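Local structure of Uly1 (Catenovulum maritimum, 7DRQ) at residues 54-65 and 109-120. The protein is an ulvan lyase of polysaccharide lyase family 24 from a marine bacterium, binds calcium and probably cleaves the algal polysaccharide ulvan. Sequence-based numbering, arbitrary orientation.
Sequences KVYKNYVFMTWY and NTIAVAISPKDE
Ile111, Val113 and Ile115 of strand 111-115 press up against Thr63, Phe61 and Tyr56 of the hairpin 54-65, the strand packing against the hairpin through side chains, with no backbone hydrogen bonds between them. The packing is tight along the strand, from Ile111 to Ile115. Ile115 splits its branches between two rings: CD1 sits over the centre of Phe61, 3.6 Å from the centroid, while CG2 lies against one face of Tyr56, off toward the rim. Buried with it, Tyr56 OH donates to the anti lone pair of Glu120 OE2 at 2.6 Å, carboxylate and ring planes 89° apart; Ser159 holds OE1. A leucine in place of Tyr56 would probably leave Glu120 OE2 without this donor and Ile115 CG2 without its aromatic face. Ile111 repeats the theme at the far end, its CD1 held 3.6 Å from the centroid of the Tyr65 ring. Between them Thr63 CG2 rests 3.6 Å from Val113 CB, and a chi1 of 67° turns OG1 to Ile111 O for a 2.6 Å hydrogen bond. Tyr65 OH donates to Asn109 O at 2.7 Å, the carbonyl oxygen lying in the plane of the ring. Lys54, bent at chi2 and chi4, curls its NZ back to Val113 O (2.8 Å) and also makes a salt bridge with Asp51.

The looser side lies around the buried Tyr56 ring, at the type II' turn of Tyr56 to Tyr59: exposed Lys57 lays CG over its other face, and partly exposed Pro117 brushes it obliquely.

Two antiparallel sheets thus meet here, consistent with neighbouring blades of a beta-propeller: strand 59-65 pairs antiparallel with strand 73-80, strand 111-115 pairs with strand 122-126, while Phe206 of strand 201-208 touches Ala112 and Ala114, and Tyr459 of strand 455-462 packs on Met62 and Trp64.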
ATOM      1  N   LYS A  54      11.074   3.598   1.740  1.00 11.38           N
ATOM      2  CA  LYS A  54      11.946   2.469   1.448  1.00 11.71           C
ATOM      3  C   LYS A  54      13.336   2.768   1.984  1.00 14.76           C
ATOM      4  O   LYS A  54      13.727   3.932   2.121  1.00 12.14           O
ATOM      5  CB  LYS A  54      12.054   2.178  -0.058  1.00 13.06           C
ATOM      6  CG  LYS A  54      10.768   1.694  -0.703  1.00 10.63           C
ATOM      7  CD  LYS A  54      10.352   0.356  -0.120  1.00 11.78           C
ATOM      8  CE  LYS A  54       8.868   0.118  -0.373  1.00 11.39           C
ATOM      9  NZ  LYS A  54       8.579   0.100  -1.863  1.00 10.79           N
ATOM     10  N   VAL A  55      14.079   1.707   2.279  1.00 10.51           N
ATOM     11  CA  VAL A  55      15.464   1.812   2.726  1.00 12.30           C
ATOM     12  C   VAL A  55      16.343   1.037   1.760  1.00 15.82           C
ATOM     13  O   VAL A  55      16.064  -0.129   1.454  1.00 17.48           O
ATOM     14  CB  VAL A  55      15.642   1.308   4.169  1.00 13.92           C
ATOM     15  CG1 VAL A  55      17.089   1.518   4.627  1.00 13.91           C
ATOM     16  CG2 VAL A  55      14.711   2.070   5.097  1.00 13.17           C
ATOM     17  N   TYR A  56      17.394   1.694   1.270  1.00 13.67           N
ATOM     18  CA  TYR A  56      18.373   1.091   0.370  1.00 12.28           C
ATOM     19  C   TYR A  56      19.755   1.503   0.850  1.00 15.54           C
ATOM     20  O   TYR A  56      20.076   2.697   0.844  1.00 12.29           O
ATOM     21  CB  TYR A  56      18.161   1.540  -1.082  1.00 14.45           C
ATOM     22  CG  TYR A  56      19.335   1.189  -1.966  1.00 17.03           C
ATOM     23  CD1 TYR A  56      19.585  -0.129  -2.326  1.00 16.98           C
ATOM     24  CD2 TYR A  56      20.210   2.171  -2.424  1.00 15.27           C
ATOM     25  CE1 TYR A  56      20.673  -0.459  -3.122  1.00 16.75           C
ATOM     26  CE2 TYR A  56      21.287   1.852  -3.217  1.00 16.34           C
ATOM     27  CZ  TYR A  56      21.517   0.535  -3.563  1.00 18.36           C
ATOM     28  OH  TYR A  56      22.598   0.218  -4.348  1.00 20.28           O
ATOM     29  N   LYS A  57      20.563   0.523   1.263  1.00 13.16           N
ATOM     30  CA  LYS A  57      21.858   0.797   1.880  1.00 14.79           C
ATOM     31  C   LYS A  57      21.688   1.828   2.996  1.00 15.52           C
ATOM     32  O   LYS A  57      20.912   1.603   3.934  1.00 13.06           O
ATOM     33  CB  LYS A  57      22.868   1.264   0.824  1.00 16.31           C
ATOM     34  CG  LYS A  57      23.158   0.201  -0.231  1.00 19.41           C
ATOM     35  CD  LYS A  57      24.275   0.621  -1.172  1.00 24.15           C
ATOM     36  CE  LYS A  57      24.803  -0.572  -1.962  1.00 30.80           C
ATOM     37  NZ  LYS A  57      24.922  -1.790  -1.106  1.00 34.60           N
ATOM     38  N   ASN A  58      22.367   2.968   2.890  1.00 16.40           N
ATOM     39  CA  ASN A  58      22.316   4.000   3.921  1.00 12.64           C
ATOM     40  C   ASN A  58      21.337   5.128   3.603  1.00 15.50           C
ATOM     41  O   ASN A  58      21.471   6.232   4.146  1.00 17.25           O
ATOM     42  CB  ASN A  58      23.716   4.575   4.162  1.00 14.98           C
ATOM     43  CG  ASN A  58      24.364   5.093   2.891  1.00 15.10           C
ATOM     44  OD1 ASN A  58      24.781   4.315   2.036  1.00 18.42           O
ATOM     45  ND2 ASN A  58      24.453   6.417   2.761  1.00 15.70           N
ATOM     46  N   TYR A  59      20.321   4.870   2.796  1.00 12.07           N
ATOM     47  CA  TYR A  59      19.400   5.917   2.372  1.00 12.71           C
ATOM     48  C   TYR A  59      17.976   5.518   2.712  1.00 12.88           C
ATOM     49  O   TYR A  59      17.563   4.387   2.432  1.00 16.55           O
ATOM     50  CB  TYR A  59      19.522   6.178   0.873  1.00 10.26           C
ATOM     51  CG  TYR A  59      20.910   6.536   0.418  1.00 14.97           C
ATOM     52  CD1 TYR A  59      21.427   7.809   0.625  1.00 15.75           C
ATOM     53  CD2 TYR A  59      21.702   5.600  -0.242  1.00 17.52           C
ATOM     54  CE1 TYR A  59      22.717   8.137   0.185  1.00 18.41           C
ATOM     55  CE2 TYR A  59      22.973   5.912  -0.679  1.00 20.09           C
ATOM     56  CZ  TYR A  59      23.476   7.175  -0.465  1.00 18.99           C
ATOM     57  OH  TYR A  59      24.746   7.472  -0.909  1.00 21.50           O
ATOM     58  N   VAL A  60      17.227   6.443   3.305  1.00 11.51           N
ATOM     59  CA  VAL A  60      15.796   6.263   3.523  1.00 10.71           C
ATOM     60  C   VAL A  60      15.069   7.177   2.552  1.00 12.99           C
ATOM     61  O   VAL A  60      15.210   8.405   2.629  1.00 15.44           O
ATOM     62  CB  VAL A  60      15.392   6.586   4.972  1.00 11.71           C
ATOM     63  CG1 VAL A  60      13.923   6.226   5.188  1.00 11.30           C
ATOM     64  CG2 VAL A  60      16.275   5.826   5.941  1.00 12.74           C
ATOM     65  N   PHE A  61      14.284   6.591   1.649  1.00 11.16           N
ATOM     66  CA  PHE A  61      13.512   7.347   0.675  1.00  9.92           C
ATOM     67  C   PHE A  61      12.072   7.466   1.157  1.00 11.32           C
ATOM     68  O   PHE A  61      11.454   6.460   1.519  1.00 12.83           O
ATOM     69  CB  PHE A  61      13.562   6.660  -0.691  1.00 12.22           C
ATOM     70  CG  PHE A  61      14.928   6.679  -1.324  1.00 12.05           C
ATOM     71  CD1 PHE A  61      15.861   5.700  -1.018  1.00  9.99           C
ATOM     72  CD2 PHE A  61      15.278   7.679  -2.221  1.00 12.70           C
ATOM     73  CE1 PHE A  61      17.113   5.714  -1.596  1.00  9.94           C
ATOM     74  CE2 PHE A  61      16.531   7.695  -2.809  1.00 10.28           C
ATOM     75  CZ  PHE A  61      17.451   6.714  -2.493  1.00  9.59           C
HETATM   76  N   MSE A  62      11.554   8.696   1.192  1.00 10.27           N
HETATM   77  CA  MSE A  62      10.194   8.947   1.665  1.00  9.22           C
HETATM   78  C   MSE A  62       9.457   9.895   0.734  1.00  9.88           C
HETATM   79  O   MSE A  62       9.996  10.928   0.341  1.00 11.83           O
HETATM   80  CB  MSE A  62      10.221   9.519   3.081  1.00  9.76           C
HETATM   81  CG  MSE A  62      10.802   8.561   4.093  1.00  9.80           C
HETATM   82 SE   MSE A  62      11.111   9.513   5.793  0.87 14.21          SE
HETATM   83  CE  MSE A  62      12.868  10.266   5.457  1.00 10.91           C
ATOM     84  N   THR A  63       8.222   9.546   0.385  1.00 10.78           N
ATOM     85  CA  THR A  63       7.399  10.377  -0.477  1.00 12.81           C
ATOM     86  C   THR A  63       6.312  11.064   0.338  1.00  9.65           C
ATOM     87  O   THR A  63       5.933  10.611   1.417  1.00 11.20           O
ATOM     88  CB  THR A  63       6.747   9.561  -1.594  1.00 11.40           C
ATOM     89  OG1 THR A  63       5.800   8.648  -1.028  1.00 12.52           O
ATOM     90  CG2 THR A  63       7.801   8.782  -2.394  1.00 10.79           C
ATOM     91  N   TRP A  64       5.798  12.157  -0.217  1.00 12.04           N
ATOM     92  CA  TRP A  64       4.729  12.934   0.392  1.00 11.76           C
ATOM     93  C   TRP A  64       4.281  13.985  -0.610  1.00  9.51           C
ATOM     94  O   TRP A  64       5.056  14.399  -1.475  1.00 11.98           O
ATOM     95  CB  TRP A  64       5.183  13.594   1.710  1.00  9.39           C
ATOM     96  CG  TRP A  64       6.508  14.348   1.650  1.00  8.93           C
ATOM     97  CD1 TRP A  64       7.762  13.804   1.540  1.00 11.32           C
ATOM     98  CD2 TRP A  64       6.700  15.763   1.744  1.00 13.25           C
ATOM     99  NE1 TRP A  64       8.717  14.799   1.552  1.00 12.47           N
ATOM    100  CE2 TRP A  64       8.093  16.008   1.668  1.00 12.97           C
ATOM    101  CE3 TRP A  64       5.834  16.854   1.877  1.00 12.70           C
ATOM    102  CZ2 TRP A  64       8.627  17.288   1.710  1.00 11.24           C
ATOM    103  CZ3 TRP A  64       6.371  18.126   1.929  1.00 12.37           C
ATOM    104  CH2 TRP A  64       7.753  18.336   1.850  1.00 11.69           C
ATOM    105  N   TYR A  65       3.020  14.388  -0.501  1.00 10.57           N
ATOM    106  CA  TYR A  65       2.546  15.615  -1.130  1.00 11.23           C
ATOM    107  C   TYR A  65       2.786  16.781  -0.182  1.00 10.87           C
ATOM    108  O   TYR A  65       2.620  16.641   1.034  1.00 12.55           O
ATOM    109  CB  TYR A  65       1.052  15.530  -1.437  1.00 11.60           C
ATOM    110  CG  TYR A  65       0.677  14.546  -2.505  1.00 13.48           C
ATOM    111  CD1 TYR A  65       0.820  14.868  -3.855  1.00 12.58           C
ATOM    112  CD2 TYR A  65       0.155  13.299  -2.170  1.00 10.70           C
ATOM    113  CE1 TYR A  65       0.466  13.966  -4.837  1.00 11.44           C
ATOM    114  CE2 TYR A  65      -0.197  12.395  -3.148  1.00 11.19           C
ATOM    115  CZ  TYR A  65      -0.048  12.736  -4.473  1.00 10.73           C
ATOM    116  OH  TYR A  65      -0.412  11.820  -5.423  1.00 11.85           O
ATOM    117  N   ASN A 109      -4.691   8.030  -3.775  1.00  9.71           N
ATOM    118  CA  ASN A 109      -3.747   8.502  -4.785  1.00 11.59           C
ATOM    119  C   ASN A 109      -2.362   8.731  -4.202  1.00 11.24           C
ATOM    120  O   ASN A 109      -1.779   9.805  -4.335  1.00 13.69           O
ATOM    121  CB  ASN A 109      -4.283   9.776  -5.425  1.00 13.95           C
ATOM    122  CG  ASN A 109      -5.461   9.513  -6.332  1.00 17.10           C
ATOM    123  OD1 ASN A 109      -6.185   8.533  -6.156  1.00 15.40           O
ATOM    124  ND2 ASN A 109      -5.674  10.406  -7.299  1.00 16.03           N
ATOM    125  N   THR A 110      -1.827   7.704  -3.561  1.00 10.68           N
ATOM    126  CA  THR A 110      -0.546   7.798  -2.875  1.00 12.77           C
ATOM    127  C   THR A 110       0.618   7.869  -3.868  1.00 11.82           C
ATOM    128  O   THR A 110       0.471   7.667  -5.075  1.00 12.14           O
ATOM    129  CB  THR A 110      -0.375   6.601  -1.944  1.00 11.56           C
ATOM    130  OG1 THR A 110      -0.507   5.389  -2.717  1.00 15.39           O
ATOM    131  CG2 THR A 110      -1.418   6.636  -0.863  1.00 15.10           C
ATOM    132  N   ILE A 111       1.798   8.161  -3.325  1.00 12.76           N
ATOM    133  CA  ILE A 111       3.053   8.154  -4.069  1.00 12.95           C
ATOM    134  C   ILE A 111       3.875   6.974  -3.578  1.00 12.44           C
ATOM    135  O   ILE A 111       4.404   7.004  -2.458  1.00 11.81           O
ATOM    136  CB  ILE A 111       3.839   9.456  -3.885  1.00 12.88           C
ATOM    137  CG1 ILE A 111       2.953  10.691  -4.103  1.00 10.83           C
ATOM    138  CG2 ILE A 111       5.074   9.449  -4.803  1.00 11.01           C
ATOM    139  CD1 ILE A 111       3.456  11.915  -3.296  1.00 12.30           C
ATOM    140  N   ALA A 112       4.022   5.956  -4.420  1.00  9.99           N
ATOM    141  CA  ALA A 112       4.844   4.802  -4.090  1.00 10.06           C
ATOM    142  C   ALA A 112       6.257   5.011  -4.618  1.00 10.31           C
ATOM    143  O   ALA A 112       6.450   5.602  -5.683  1.00 10.23           O
ATOM    144  CB  ALA A 112       4.260   3.521  -4.684  1.00 10.95           C
ATOM    145  N   VAL A 113       7.245   4.537  -3.856  1.00 11.89           N
ATOM    146  CA  VAL A 113       8.645   4.680  -4.235  1.00 10.83           C
ATOM    147  C   VAL A 113       9.328   3.321  -4.129  1.00 11.59           C
ATOM    148  O   VAL A 113       9.011   2.511  -3.252  1.00 10.31           O
ATOM    149  CB  VAL A 113       9.379   5.737  -3.368  1.00  6.55           C
ATOM    150  CG1 VAL A 113       9.345   5.344  -1.871  1.00 11.35           C
ATOM    151  CG2 VAL A 113      10.812   5.954  -3.857  1.00  9.78           C
ATOM    152  N   ALA A 114      10.268   3.071  -5.040  1.00 10.83           N
ATOM    153  CA  ALA A 114      11.145   1.913  -4.941  1.00  9.87           C
ATOM    154  C   ALA A 114      12.517   2.247  -5.510  1.00 11.34           C
ATOM    155  O   ALA A 114      12.652   3.093  -6.400  1.00 11.86           O
ATOM    156  CB  ALA A 114      10.585   0.696  -5.692  1.00 10.98           C
ATOM    157  N   ILE A 115      13.529   1.553  -4.995  1.00 10.13           N
ATOM    158  CA  ILE A 115      14.885   1.553  -5.547  1.00  9.44           C
ATOM    159  C   ILE A 115      15.159   0.172  -6.134  1.00 13.03           C
ATOM    160  O   ILE A 115      14.847  -0.841  -5.502  1.00 13.42           O
ATOM    161  CB  ILE A 115      15.922   1.894  -4.458  1.00 11.04           C
ATOM    162  CG1 ILE A 115      15.525   3.155  -3.684  1.00 13.47           C
ATOM    163  CG2 ILE A 115      17.314   2.029  -5.071  1.00 12.64           C
ATOM    164  CD1 ILE A 115      15.439   4.386  -4.530  1.00 13.19           C
ATOM    165  N   SER A 116      15.725   0.121  -7.346  1.00 10.17           N
ATOM    166  CA  SER A 116      16.304  -1.139  -7.825  1.00 11.52           C
ATOM    167  C   SER A 116      17.666  -1.338  -7.181  1.00 12.71           C
ATOM    168  O   SER A 116      18.558  -0.514  -7.383  1.00 12.17           O
ATOM    169  CB  SER A 116      16.480  -1.158  -9.332  1.00  9.70           C
ATOM    170  OG  SER A 116      17.243  -2.321  -9.696  1.00 11.08           O
ATOM    171  N   PRO A 117      17.879  -2.412  -6.426  1.00 13.36           N
ATOM    172  CA  PRO A 117      19.219  -2.653  -5.874  1.00 18.05           C
ATOM    173  C   PRO A 117      20.226  -3.064  -6.938  1.00 15.64           C
ATOM    174  O   PRO A 117      21.422  -3.124  -6.639  1.00 16.07           O
ATOM    175  CB  PRO A 117      18.983  -3.775  -4.849  1.00 18.81           C
ATOM    176  CG  PRO A 117      17.481  -3.844  -4.674  1.00 20.01           C
ATOM    177  CD  PRO A 117      16.918  -3.436  -5.997  1.00 15.21           C
ATOM    178  N   LYS A 118      19.777  -3.327  -8.168  1.00 15.17           N
ATOM    179  CA  LYS A 118      20.693  -3.712  -9.233  1.00 14.29           C
ATOM    180  C   LYS A 118      21.331  -2.491  -9.887  1.00 15.60           C
ATOM    181  O   LYS A 118      22.553  -2.324  -9.838  1.00 16.25           O
ATOM    182  CB  LYS A 118      19.967  -4.584 -10.257  1.00 15.77           C
ATOM    183  CG  LYS A 118      19.706  -5.985  -9.724  1.00 17.72           C
ATOM    184  CD  LYS A 118      18.744  -6.757 -10.611  1.00 24.01           C
ATOM    185  CE  LYS A 118      18.778  -8.237 -10.290  1.00 26.07           C
ATOM    186  NZ  LYS A 118      19.818  -8.548  -9.273  1.00 32.75           N
ATOM    187  N   ASP A 119      20.528  -1.599 -10.469  1.00 12.11           N
ATOM    188  CA  ASP A 119      21.091  -0.451 -11.175  1.00 11.78           C
ATOM    189  C   ASP A 119      20.851   0.874 -10.461  1.00 10.44           C
ATOM    190  O   ASP A 119      21.129   1.931 -11.036  1.00 12.12           O
ATOM    191  CB  ASP A 119      20.563  -0.384 -12.616  1.00 12.84           C
ATOM    192  CG  ASP A 119      19.058  -0.149 -12.697  1.00 14.01           C
ATOM    193  OD1 ASP A 119      18.396   0.038 -11.651  1.00 11.84           O
ATOM    194  OD2 ASP A 119      18.538  -0.144 -13.832  1.00 12.12           O
ATOM    195  N   GLU A 120      20.333   0.842  -9.230  1.00 14.77           N
ATOM    196  CA  GLU A 120      20.126   2.041  -8.409  1.00 10.40           C
ATOM    197  C   GLU A 120      19.197   3.063  -9.070  1.00 14.27           C
ATOM    198  O   GLU A 120      19.255   4.264  -8.765  1.00 11.25           O
ATOM    199  CB  GLU A 120      21.462   2.692  -8.031  1.00 12.86           C
ATOM    200  CG  GLU A 120      22.226   1.878  -6.997  1.00 15.51           C
ATOM    201  CD  GLU A 120      23.408   2.624  -6.391  1.00 19.90           C
ATOM    202  OE1 GLU A 120      23.875   3.616  -6.994  1.00 18.57           O
ATOM    203  OE2 GLU A 120      23.864   2.217  -5.302  1.00 21.55           O
TER